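Long-range contacts in alpha-L-rhamnosidase (Streptomyces avermitilis, PDB 3W5M), which hydrolyses terminal non-reducing alpha-L-rhamnose residues from alpha-L-rhamnosides, including citrus flavonoids and gum arabic, and binds L-rhamnose through a calcium-dependent carbohydrate-binding module: residues P57-S62 and V73-P78; G520-L525 and T550-G555. All blocks are in the same frame, centred on the assembly; numbering follows the deposited sequence.

The two contacts belong to different parts of this multidomain glycoside hydrolase family 78 enzyme. Contact 1 lies in the N-terminal immunoglobulin-like region, contact 2 in the concanavalin-like region. Their centres are about 57 Å apart, their nearest atoms about 46 Å, and they do not touch. Along the chain, contact 1 closes before contact 2 opens. They also differ in kind. In contact 1 a tryptophan lies against a loop backbone, with no hydrogen bond across. In contact 2 two neighbouring antiparallel strands are joined through their backbones. Both lie away from the rhamnose-binding active site, which includes the probable proton donor Glu636, and from the calcium site at Asp179.

Contact 1 (P57-S62 and V73-P78); sequences PDVWDS and VPYAGP
The Trp60 indole lies over the backbone of Ala76 and Gly77. Its CG is anti to the backbone N (chi1 -171°), and CB points toward the loop. Trp60 CB comes within 4.1 Å of Tyr75 CE1. At CG and CD1 the partner is Gly77. Gly77 CA sits 3.4 Å from the centroid of the Trp60 five-membered ring, only 13° off the ring normal, so this is a CH-pi contact over the face. NE1 passes beside Gly77 CA and Ala76 O. Farther out, Trp60 CZ2 meets Ala76 CB at 4.0 Å. At the tip, Trp60 CH2 is 3.5 Å from Ala76 N. On the other long side of the indole, Trp60 CE3 reaches Tyr75 CD1 at 3.7 Å. The Trp60 six-membered ring and the Tyr75 ring meet obliquely, with planes at 71°.

Tyr75 OH bonds to Pro78 O at 2.7 Å, in the carbonyl plane and on a lone pair. This bond ties the tyrosine tip back to its own loop. Val59 CG1 touches the same hydroxyl, and Val59 O meets Pro78 CD at 3.3 Å.

Val59 and Trp60 both face Val47, a classic beta bulge at the start of strand 60-66. That strand is outermost in the sheet with 40-48, 85-94 and 106-110. Strand 73-74 pairs with 26-32 in another sheet. The contact thus joins parts of two sheets of the N-terminal immunoglobulin-like domain. Trp60 also packs on Val45 and Val47 of strand 40-48. Beyond strand 73-74, Tyr75 is held by backbone bonding to Pro25.

Contact 2 (G520-L525 and T550-G555); sequences GTTVRL and TYTLKG
Val523 and Tyr551 form a hydrogen-bonded antiparallel pair. Val523 N reaches Tyr551 O at 2.8 Å, and Tyr551 N returns an equally short bond to Val523 O. Two more backbone bonds follow. Leu553 N bonds to Thr521 O at 2.9 Å, and Gly520 N bonds to Leu553 O. In that last bond the donor is tilted 34° from the carbonyl plane. Thr552 CA adds a CA-H...O contact to Thr521 O.

Hydroxyl bonding joins the non-hydrogen-bonded pair Thr522 and Thr552. The OG1 atoms of Thr522 and Thr552 are 3.0 Å apart, and either could be the donor. In both, OG1 lies beside the backbone N and CG2 is anti to it.

Apolar contacts occur on both sheet faces. On the threonine face, Thr522 CG2 and Thr550 CG2 are only 3.3 Å apart, a tight pair. Arg524 has two conformers; in one of them its side chain lies side by side with Thr550, pointing the same way. On the Val523 face, Val523 CG2 meets Leu553 CD1 at 4.0 Å.

The segments 522-525 and 550-552 run antiparallel, their directions 164° apart. Their strands are neighbours in a large mixed beta-sheet, part of the beta-sandwich of the concanavalin-like domain. Strand 572-576 flanks 522-528, and strand 436-440 flanks 548-552. Val523 packs on Val575, while Tyr551 and Leu553 pack on Val515 of strand 510-515. Tyr551 OH bonds to Glu559.

Contact 1 (P57-S62 and V73-P78)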
loop_
_atom_site.group_PDB
_atom_site.type_symbol
_atom_site.label_atom_id
_atom_site.label_comp_id
_atom_site.label_asym_id
_atom_site.label_seq_id
_atom_site.Cartn_x
_atom_site.Cartn_y
_atom_site.Cartn_z
ATOM N N PRO A 57 -15.947 26.956 -29.472
ATOM C CA PRO A 57 -15.949 26.466 -28.078
ATOM C C PRO A 57 -16.833 27.286 -27.146
ATOM O O PRO A 57 -16.709 28.499 -27.090
ATOM C CB PRO A 57 -14.480 26.609 -27.661
ATOM C CG PRO A 57 -13.950 27.707 -28.531
ATOM C CD PRO A 57 -14.632 27.506 -29.850
ATOM N N ASP A 58 -17.703 26.602 -26.413
ATOM C CA ASP A 58 -18.641 27.244 -25.493
ATOM C C ASP A 58 -18.171 27.282 -24.035
ATOM O O ASP A 58 -18.828 27.908 -23.210
ATOM C CB ASP A 58 -20.016 26.575 -25.569
ATOM C CG ASP A 58 -19.960 25.089 -25.263
ATOM O OD1 ASP A 58 -18.849 24.561 -25.031
ATOM O OD2 ASP A 58 -21.025 24.449 -25.247
ATOM N N VAL A 59 -17.055 26.620 -23.703
ATOM C CA VAL A 59 -16.570 26.666 -22.302
ATOM C C VAL A 59 -15.384 27.622 -22.165
ATOM O O VAL A 59 -15.438 28.593 -21.425
ATOM C CB VAL A 59 -16.275 25.235 -21.753
ATOM C CG1 VAL A 59 -15.768 25.264 -20.317
ATOM C CG2 VAL A 59 -17.504 24.347 -21.862
ATOM N N TRP A 60 -14.305 27.364 -22.899
ATOM C CA TRP A 60 -13.102 28.180 -22.784
ATOM C C TRP A 60 -12.316 28.184 -24.083
ATOM O O TRP A 60 -12.317 27.210 -24.829
ATOM C CB TRP A 60 -12.199 27.655 -21.666
ATOM C CG TRP A 60 -11.010 28.530 -21.300
ATOM C CD1 TRP A 60 -11.004 29.896 -21.122
ATOM C CD2 TRP A 60 -9.682 28.084 -20.988
ATOM N NE1 TRP A 60 -9.754 30.316 -20.748
ATOM C CE2 TRP A 60 -8.922 29.227 -20.655
ATOM C CE3 TRP A 60 -9.062 26.825 -20.957
ATOM C CZ2 TRP A 60 -7.568 29.152 -20.313
ATOM C CZ3 TRP A 60 -7.713 26.751 -20.630
ATOM C CH2 TRP A 60 -6.979 27.910 -20.304
ATOM N N ASP A 61 -11.663 29.307 -24.331
ATOM C CA ASP A 61 -10.668 29.431 -25.367
ATOM C C ASP A 61 -9.609 30.335 -24.797
ATOM O O ASP A 61 -9.835 31.521 -24.644
ATOM C CB ASP A 61 -11.261 30.056 -26.633
ATOM C CG ASP A 61 -10.297 30.015 -27.808
ATOM O OD1 ASP A 61 -9.056 30.129 -27.602
ATOM O OD2 ASP A 61 -10.786 29.865 -28.945
ATOM N N SER A 62 -8.435 29.790 -24.493
ATOM C CA SER A 62 -7.370 30.587 -23.899
ATOM C C SER A 62 -6.908 31.671 -24.860
ATOM O O SER A 62 -6.226 32.592 -24.434
ATOM C CB SER A 62 -6.157 29.718 -23.594
ATOM O OG SER A 62 -5.698 29.101 -24.793
ATOM N N VAL A 73 -0.301 22.481 -17.207
ATOM C CA VAL A 73 -0.851 23.838 -17.373
ATOM C C VAL A 73 -2.275 23.863 -16.828
ATOM O O VAL A 73 -3.144 23.108 -17.302
ATOM C CB VAL A 73 -0.826 24.281 -18.852
ATOM C CG1 VAL A 73 -1.416 25.692 -18.998
ATOM C CG2 VAL A 73 0.571 24.198 -19.416
ATOM N N PRO A 74 -2.542 24.700 -15.798
ATOM C CA PRO A 74 -3.882 24.672 -15.192
ATOM C C PRO A 74 -4.962 25.254 -16.069
ATOM O O PRO A 74 -4.798 26.341 -16.665
ATOM C CB PRO A 74 -3.750 25.520 -13.914
ATOM C CG PRO A 74 -2.442 26.214 -14.017
ATOM C CD PRO A 74 -1.600 25.578 -15.069
ATOM N N TYR A 75 -6.062 24.522 -16.160
ATOM C CA TYR A 75 -7.307 25.086 -16.689
ATOM C C TYR A 75 -7.564 26.454 -16.073
ATOM O O TYR A 75 -7.521 26.600 -14.849
ATOM C CB TYR A 75 -8.461 24.163 -16.379
ATOM C CG TYR A 75 -9.816 24.742 -16.753
ATOM C CD1 TYR A 75 -10.249 24.750 -18.078
ATOM C CD2 TYR A 75 -10.658 25.281 -15.772
ATOM C CE1 TYR A 75 -11.489 25.278 -18.418
ATOM C CE2 TYR A 75 -11.902 25.820 -16.099
ATOM C CZ TYR A 75 -12.316 25.814 -17.418
ATOM O OH TYR A 75 -13.545 26.332 -17.745
ATOM N N ALA A 76 -7.831 27.450 -16.910
ATOM C CA ALA A 76 -8.092 28.808 -16.374
ATOM C C ALA A 76 -9.282 29.476 -17.035
ATOM O O ALA A 76 -9.308 30.687 -17.220
ATOM C CB ALA A 76 -6.839 29.687 -16.452
ATOM N N GLY A 77 -10.287 28.685 -17.378
ATOM C CA GLY A 77 -11.548 29.229 -17.868
ATOM C C GLY A 77 -12.585 29.386 -16.767
ATOM O O GLY A 77 -12.241 29.389 -15.593
ATOM N N PRO A 78 -13.868 29.512 -17.156
ATOM C CA PRO A 78 -14.980 29.711 -16.224
ATOM C C PRO A 78 -15.149 28.518 -15.278
ATOM O O PRO A 78 -14.752 27.413 -15.621
ATOM C CB PRO A 78 -16.188 29.884 -17.155
ATOM C CG PRO A 78 -15.599 30.400 -18.431
ATOM C CD PRO A 78 -14.295 29.673 -18.560
#

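Contact 2 (G520-L525 and T550-G555)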
loop_
_atom_site.group_PDB
_atom_site.type_symbol
_atom_site.label_atom_id
_atom_site.label_comp_id
_atom_site.label_asym_id
_atom_site.label_seq_id
_atom_site.Cartn_x
_atom_site.Cartn_y
_atom_site.Cartn_z
ATOM N N GLY A 520 -18.924 -29.130 0.555
ATOM C CA GLY A 520 -18.502 -29.269 1.958
ATOM C C GLY A 520 -17.002 -29.506 2.132
ATOM O O GLY A 520 -16.490 -29.460 3.245
ATOM N N THR A 521 -16.281 -29.787 1.044
ATOM C CA THR A 521 -14.808 -29.935 1.137
ATOM C C THR A 521 -14.225 -28.549 1.437
ATOM O O THR A 521 -14.567 -27.602 0.762
ATOM C CB THR A 521 -14.209 -30.485 -0.167
ATOM O OG1 THR A 521 -14.934 -31.665 -0.564
ATOM C CG2 THR A 521 -12.735 -30.832 0.013
ATOM N N THR A 522 -13.378 -28.452 2.450
ATOM C CA THR A 522 -12.668 -27.182 2.754
ATOM C C THR A 522 -11.183 -27.125 2.362
ATOM O O THR A 522 -10.367 -27.889 2.874
ATOM C CB THR A 522 -12.851 -26.825 4.232
ATOM O OG1 THR A 522 -14.257 -26.720 4.492
ATOM C CG2 THR A 522 -12.156 -25.474 4.590
ATOM N N VAL A 523 -10.845 -26.183 1.474
ATOM C CA VAL A 523 -9.454 -25.986 1.047
ATOM C C VAL A 523 -8.914 -24.772 1.779
ATOM O O VAL A 523 -9.572 -23.747 1.829
ATOM C CB VAL A 523 -9.334 -25.745 -0.460
ATOM C CG1 VAL A 523 -7.866 -25.644 -0.875
ATOM C CG2 VAL A 523 -10.002 -26.879 -1.215
ATOM N N ARG A 524 -7.719 -24.924 2.318
ATOM C CA ARG A 524 -7.030 -23.836 2.995
ATOM C C ARG A 524 -5.795 -23.413 2.203
ATOM O O ARG A 524 -5.056 -24.244 1.688
ATOM C CB ARG A 524 -6.649 -24.245 4.409
ATOM C CG ARG A 524 -7.805 -24.137 5.371
ATOM C CD ARG A 524 -7.477 -24.697 6.739
ATOM N NE ARG A 524 -8.724 -25.109 7.375
ATOM C CZ ARG A 524 -9.360 -26.239 7.081
ATOM N NH1 ARG A 524 -8.851 -27.073 6.177
ATOM N NH2 ARG A 524 -10.493 -26.540 7.697
ATOM N N LEU A 525 -5.583 -22.099 2.094
ATOM C CA LEU A 525 -4.462 -21.552 1.328
ATOM C C LEU A 525 -3.706 -20.650 2.255
ATOM O O LEU A 525 -4.221 -19.605 2.630
ATOM C CB LEU A 525 -4.946 -20.694 0.152
ATOM C CG LEU A 525 -5.987 -21.344 -0.772
ATOM C CD1 LEU A 525 -6.498 -20.347 -1.804
ATOM C CD2 LEU A 525 -5.388 -22.577 -1.438
ATOM N N THR A 550 -9.713 -19.465 3.026
ATOM C CA THR A 550 -10.340 -20.755 3.237
ATOM C C THR A 550 -11.536 -20.785 2.305
ATOM O O THR A 550 -12.295 -19.810 2.237
ATOM C CB THR A 550 -10.787 -20.890 4.711
ATOM O OG1 THR A 550 -9.671 -20.649 5.588
ATOM C CG2 THR A 550 -11.376 -22.275 5.013
ATOM N N TYR A 551 -11.702 -21.881 1.557
ATOM C CA TYR A 551 -12.808 -21.987 0.626
ATOM C C TYR A 551 -13.510 -23.324 0.808
ATOM O O TYR A 551 -12.866 -24.347 0.757
ATOM C CB TYR A 551 -12.305 -21.913 -0.822
ATOM C CG TYR A 551 -13.386 -22.084 -1.876
ATOM C CD1 TYR A 551 -14.313 -21.062 -2.134
ATOM C CD2 TYR A 551 -13.488 -23.266 -2.617
ATOM C CE1 TYR A 551 -15.306 -21.212 -3.091
ATOM C CE2 TYR A 551 -14.479 -23.424 -3.597
ATOM C CZ TYR A 551 -15.381 -22.396 -3.835
ATOM O OH TYR A 551 -16.377 -22.529 -4.777
ATOM N N THR A 552 -14.827 -23.291 0.999
ATOM C CA THR A 552 -15.619 -24.515 1.154
ATOM C C THR A 552 -16.431 -24.707 -0.122
ATOM O O THR A 552 -17.132 -23.813 -0.550
ATOM C CB THR A 552 -16.537 -24.439 2.389
ATOM O OG1 THR A 552 -15.731 -24.280 3.546
ATOM C CG2 THR A 552 -17.347 -25.739 2.553
ATOM N N LEU A 553 -16.321 -25.883 -0.731
ATOM C CA LEU A 553 -16.918 -26.148 -2.045
ATOM C C LEU A 553 -18.434 -26.302 -2.024
ATOM O O LEU A 553 -18.993 -26.762 -1.026
ATOM C CB LEU A 553 -16.315 -27.428 -2.619
ATOM C CG LEU A 553 -14.976 -27.284 -3.353
ATOM C CD1 LEU A 553 -13.846 -26.910 -2.400
ATOM C CD2 LEU A 553 -14.635 -28.600 -4.068
ATOM N N LYS A 554 -19.071 -25.916 -3.131
ATOM C CA LYS A 554 -20.517 -26.166 -3.329
ATOM C C LYS A 554 -20.794 -27.457 -4.140
ATOM O O LYS A 554 -21.947 -27.830 -4.329
ATOM C CB LYS A 554 -21.229 -24.957 -3.940
ATOM C CG LYS A 554 -20.797 -24.605 -5.360
ATOM C CD LYS A 554 -21.453 -23.343 -5.884
ATOM C CE LYS A 554 -20.658 -22.793 -7.048
ATOM N NZ LYS A 554 -21.367 -21.637 -7.650
ATOM N N GLY A 555 -19.734 -28.114 -4.620
ATOM C CA GLY A 555 -19.841 -29.355 -5.418
ATOM C C GLY A 555 -20.422 -29.150 -6.787
ATOM O O GLY A 555 -21.319 -29.885 -7.207
#